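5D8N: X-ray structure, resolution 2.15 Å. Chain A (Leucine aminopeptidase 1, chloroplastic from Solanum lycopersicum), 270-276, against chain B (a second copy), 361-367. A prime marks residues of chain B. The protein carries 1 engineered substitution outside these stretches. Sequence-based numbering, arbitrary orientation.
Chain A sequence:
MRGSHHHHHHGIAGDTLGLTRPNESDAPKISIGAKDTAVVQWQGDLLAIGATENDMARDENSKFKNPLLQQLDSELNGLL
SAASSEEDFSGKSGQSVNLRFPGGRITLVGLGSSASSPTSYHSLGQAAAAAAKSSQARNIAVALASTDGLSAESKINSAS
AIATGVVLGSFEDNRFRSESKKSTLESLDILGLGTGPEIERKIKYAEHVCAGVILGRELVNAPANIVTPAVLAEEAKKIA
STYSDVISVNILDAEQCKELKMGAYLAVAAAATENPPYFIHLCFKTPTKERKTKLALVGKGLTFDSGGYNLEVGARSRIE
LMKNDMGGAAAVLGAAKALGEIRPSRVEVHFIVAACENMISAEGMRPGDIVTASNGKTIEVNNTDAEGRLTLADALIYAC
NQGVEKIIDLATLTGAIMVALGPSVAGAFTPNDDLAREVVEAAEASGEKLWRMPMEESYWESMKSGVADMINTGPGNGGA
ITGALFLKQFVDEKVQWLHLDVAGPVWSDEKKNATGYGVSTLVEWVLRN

Chain A, residues 270-276: AAATENP
Chain B (361-367) SAEGMRP

Two loops, neither with regular helix or strand, meet here across a small interface that buries 244 Å² in all. Ala362′ gives up the most surface, followed by Glu274 and Glu363′. The register is set by two CA pairs: Ala272 CA lies 5.0 Å from Ala362′ CA, and Glu274 CA lies 5.8 Å from Glu363′ CA.

On chain B a type I turn runs from Ser361′ to Gly364′, with Ala362′ (phi/psi -64/-27) and Glu363′ (-85/1) at its corners. The backbone bond from Gly364′ N to Ser361′ O, 3.0 Å, closes it. The Ser361′ side chain, chi1 p, also receives a weak hydrogen bond from Glu363′ N to its OG at 3.2 Å. At Gly364′ (-84/165) a CB would be crowded by Ser361′ O, so the absence of a side chain suits this position.

Ala362′ points its CB toward chain A, where the methyl lies 3.3 Å from Ala271 O and also 3.3 Å from Thr273 OG1. A side chain this small lets the backbones approach closely. Facing it, chain A passes from Ala271 (-65/-38) through the more extended Ala272 (-84/76) to Thr273 (-77/-21) and Glu274 (-85/-35); a weak bond joins Thr273 N to Ala271 O at 2.9 Å.

Glu274 points toward chain B, its CB 3.6 Å from Ala362′ O. Its rotamer is t, p, with chi3 near 1°. Glu363′ leaves its CA sideways, with chi1 m, chi2 at 91° between wells and chi3 near -2°. The two carboxylates come close, Glu274 OE1 lying 4.2 Å from Glu363′ OE2, an arrangement of like charges that gains nothing from direct pairing. Water 1 joins them instead: it donates to Glu274 OE1 at 3.0 Å and to Glu363′ OE2 at 2.8 Å, and accepts from Thr273 OG1 at 2.6 Å. Threonine suits this place because its hydroxyl, held at chi1 p, can supply the proton that two acceptors cannot.

Water 2 links the backbones, donating to Ala362′ O at 2.8 Å and accepting from Asn275 N at 3.3 Å. No clear direct hydrogen bond crosses the contact, so solvent carries the well-defined polar links.

Beyond them, Asn275 (-117/87, chi1 m) and Arg366′ (-102/158, chi1 m, chi2 143°, chi3 m, chi4 -90°) both point toward the opposing stretch. The long arginine side chain brings its guanidinium up to Asn275, while its NH1 is hydrogen-bonded elsewhere in the structure.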

ATOM      1  N   ALA A 270      -2.347  23.738  19.600  1.00 23.75           N
ATOM      2  CA  ALA A 270      -2.351  25.006  18.878  1.00 25.89           C
ATOM      3  C   ALA A 270      -3.296  25.003  17.676  1.00 23.92           C
ATOM      4  O   ALA A 270      -3.926  26.013  17.371  1.00 22.54           O
ATOM      5  CB  ALA A 270      -0.932  25.354  18.427  1.00 27.70           C
ATOM      6  N   ALA A 271      -3.434  23.867  17.004  1.00 23.68           N
ATOM      7  CA  ALA A 271      -4.274  23.857  15.794  1.00 26.25           C
ATOM      8  C   ALA A 271      -5.736  24.146  16.148  1.00 26.98           C
ATOM      9  O   ALA A 271      -6.445  24.802  15.371  1.00 28.59           O
ATOM     10  CB  ALA A 271      -4.167  22.518  15.071  1.00 26.30           C
ATOM     11  N   ALA A 272      -6.179  23.618  17.290  1.00 26.57           N
ATOM     12  CA  ALA A 272      -7.593  23.545  17.641  1.00 28.12           C
ATOM     13  C   ALA A 272      -8.059  24.854  18.257  1.00 28.75           C
ATOM     14  O   ALA A 272      -8.289  24.942  19.470  1.00 29.43           O
ATOM     15  CB  ALA A 272      -7.839  22.402  18.603  1.00 28.23           C
ATOM     16  N   THR A 273      -8.249  25.850  17.403  1.00 27.59           N
ATOM     17  CA  THR A 273      -8.603  27.187  17.878  1.00 31.16           C
ATOM     18  C   THR A 273     -10.074  27.279  18.296  1.00 30.31           C
ATOM     19  O   THR A 273     -10.456  28.172  19.047  1.00 34.31           O
ATOM     20  CB  THR A 273      -8.340  28.232  16.785  1.00 34.00           C
ATOM     21  OG1 THR A 273      -9.077  27.877  15.607  1.00 29.05           O
ATOM     22  CG2 THR A 273      -6.827  28.318  16.462  1.00 37.98           C
ATOM     23  N   GLU A 274     -10.912  26.377  17.810  1.00 29.06           N
ATOM     24  CA  GLU A 274     -12.344  26.487  18.067  1.00 31.74           C
ATOM     25  C   GLU A 274     -12.700  25.857  19.419  1.00 32.80           C
ATOM     26  O   GLU A 274     -13.667  26.261  20.055  1.00 31.74           O
ATOM     27  CB  GLU A 274     -13.129  25.811  16.953  1.00 34.29           C
ATOM     28  CG  GLU A 274     -14.635  26.024  17.029  1.00 41.28           C
ATOM     29  CD  GLU A 274     -15.080  27.471  16.807  1.00 45.13           C
ATOM     30  OE1 GLU A 274     -14.241  28.376  16.568  1.00 43.29           O
ATOM     31  OE2 GLU A 274     -16.302  27.720  16.905  1.00 49.59           O
ATOM     32  N   ASN A 275     -11.998  24.785  19.777  1.00 29.80           N
ATOM     33  CA  ASN A 275     -12.174  24.117  21.068  1.00 28.36           C
ATOM     34  C   ASN A 275     -10.882  24.211  21.886  1.00 26.01           C
ATOM     35  O   ASN A 275     -10.036  23.314  21.867  1.00 25.56           O
ATOM     36  CB  ASN A 275     -12.553  22.637  20.875  1.00 28.74           C
ATOM     37  CG  ASN A 275     -13.887  22.458  20.180  1.00 28.64           C
ATOM     38  OD1 ASN A 275     -14.003  21.724  19.200  1.00 34.67           O
ATOM     39  ND2 ASN A 275     -14.913  23.088  20.708  1.00 27.49           N
ATOM     40  N   PRO A 276     -10.728  25.308  22.631  1.00 28.30           N
ATOM     41  CA  PRO A 276      -9.500  25.556  23.389  1.00 28.29           C
ATOM     42  C   PRO A 276      -9.167  24.447  24.379  1.00 25.35           C
ATOM     43  O   PRO A 276     -10.072  23.806  24.917  1.00 27.11           O
ATOM     44  CB  PRO A 276      -9.805  26.861  24.148  1.00 28.31           C
ATOM     45  CG  PRO A 276     -11.037  27.447  23.559  1.00 30.19           C
ATOM     46  CD  PRO A 276     -11.748  26.359  22.812  1.00 31.60           C
TER
ATOM     47  N   SER B 361     -10.190  22.228   8.708  1.00 25.45           N
ATOM     48  CA  SER B 361      -9.832  23.374   9.537  1.00 28.71           C
ATOM     49  C   SER B 361     -10.135  23.008  10.972  1.00 28.53           C
ATOM     50  O   SER B 361     -10.819  21.997  11.237  1.00 25.31           O
ATOM     51  CB  SER B 361     -10.634  24.611   9.105  1.00 31.30           C
ATOM     52  OG  SER B 361     -11.996  24.529   9.525  1.00 32.12           O
ATOM     53  N   ALA B 362      -9.792  23.940  11.858  1.00 27.57           N
ATOM     54  CA  ALA B 362     -10.092  23.813  13.275  1.00 27.25           C
ATOM     55  C   ALA B 362     -11.599  23.788  13.591  1.00 28.76           C
ATOM     56  O   ALA B 362     -12.010  23.244  14.626  1.00 26.14           O
ATOM     57  CB  ALA B 362      -9.420  24.942  14.036  1.00 29.29           C
ATOM     58  N   GLU B 363     -12.394  24.424  12.724  1.00 27.02           N
ATOM     59  CA  GLU B 363     -13.837  24.487  12.866  1.00 25.74           C
ATOM     60  C   GLU B 363     -14.540  23.272  12.293  1.00 24.58           C
ATOM     61  O   GLU B 363     -15.764  23.173  12.348  1.00 26.24           O
ATOM     62  CB  GLU B 363     -14.389  25.771  12.229  1.00 31.69           C
ATOM     63  CG  GLU B 363     -13.987  27.062  12.940  1.00 37.46           C
ATOM     64  CD  GLU B 363     -12.695  27.676  12.412  1.00 40.33           C
ATOM     65  OE1 GLU B 363     -12.050  27.099  11.505  1.00 41.01           O
ATOM     66  OE2 GLU B 363     -12.325  28.775  12.891  1.00 46.45           O
ATOM     67  N   GLY B 364     -13.782  22.315  11.775  1.00 24.69           N
ATOM     68  CA  GLY B 364     -14.361  21.217  11.004  1.00 22.94           C
ATOM     69  C   GLY B 364     -14.882  20.064  11.845  1.00 26.15           C
ATOM     70  O   GLY B 364     -14.529  19.894  13.029  1.00 28.26           O
ATOM     71  N   MET B 365     -15.684  19.229  11.196  1.00 25.29           N
ATOM     72  CA  MET B 365     -16.158  17.976  11.771  1.00 23.19           C
ATOM     73  C   MET B 365     -15.029  16.953  11.812  1.00 24.04           C
ATOM     74  O   MET B 365     -14.213  16.921  10.921  1.00 24.75           O
ATOM     75  CB  MET B 365     -17.323  17.462  10.934  1.00 23.73           C
ATOM     76  CG  MET B 365     -17.835  16.094  11.348  1.00 25.68           C
ATOM     77  SD  MET B 365     -19.370  15.639  10.527  1.00 29.07           S
ATOM     78  CE  MET B 365     -18.873  15.761   8.809  1.00 27.43           C
ATOM     79  N   ARG B 366     -14.961  16.145  12.863  1.00 23.14           N
ATOM     80  CA  ARG B 366     -13.949  15.114  12.981  1.00 21.59           C
ATOM     81  C   ARG B 366     -14.609  13.776  12.624  1.00 22.72           C
ATOM     82  O   ARG B 366     -15.774  13.557  12.947  1.00 21.43           O
ATOM     83  CB  ARG B 366     -13.451  15.046  14.435  1.00 22.81           C
ATOM     84  CG  ARG B 366     -12.732  16.283  14.991  1.00 23.69           C
ATOM     85  CD  ARG B 366     -13.086  16.513  16.469  1.00 23.89           C
ATOM     86  NE  ARG B 366     -14.470  16.955  16.602  1.00 22.91           N
ATOM     87  CZ  ARG B 366     -14.846  18.227  16.592  1.00 24.90           C
ATOM     88  NH1 ARG B 366     -13.962  19.165  16.918  1.00 23.53           N
ATOM     89  NH2 ARG B 366     -16.116  18.541  16.358  1.00 23.54           N
ATOM     90  N   PRO B 367     -13.802  12.784  12.226  1.00 23.74           N
ATOM     91  CA  PRO B 367     -14.305  11.417  12.193  1.00 22.83           C
ATOM     92  C   PRO B 367     -14.702  10.943  13.570  1.00 21.79           C
ATOM     93  O   PRO B 367     -14.080  11.347  14.546  1.00 22.21           O
ATOM     94  CB  PRO B 367     -13.117  10.589  11.692  1.00 26.52           C
ATOM     95  CG  PRO B 367     -11.924  11.464  11.815  1.00 28.51           C
ATOM     96  CD  PRO B 367     -12.411  12.888  11.757  1.00 25.28           C
TER
HETATM   97  O   HOH W   1     -11.468  28.855  15.524  1.00 35.47           O
HETATM   98  O   HOH W   2     -10.822  23.263  17.129  1.00 19.98           O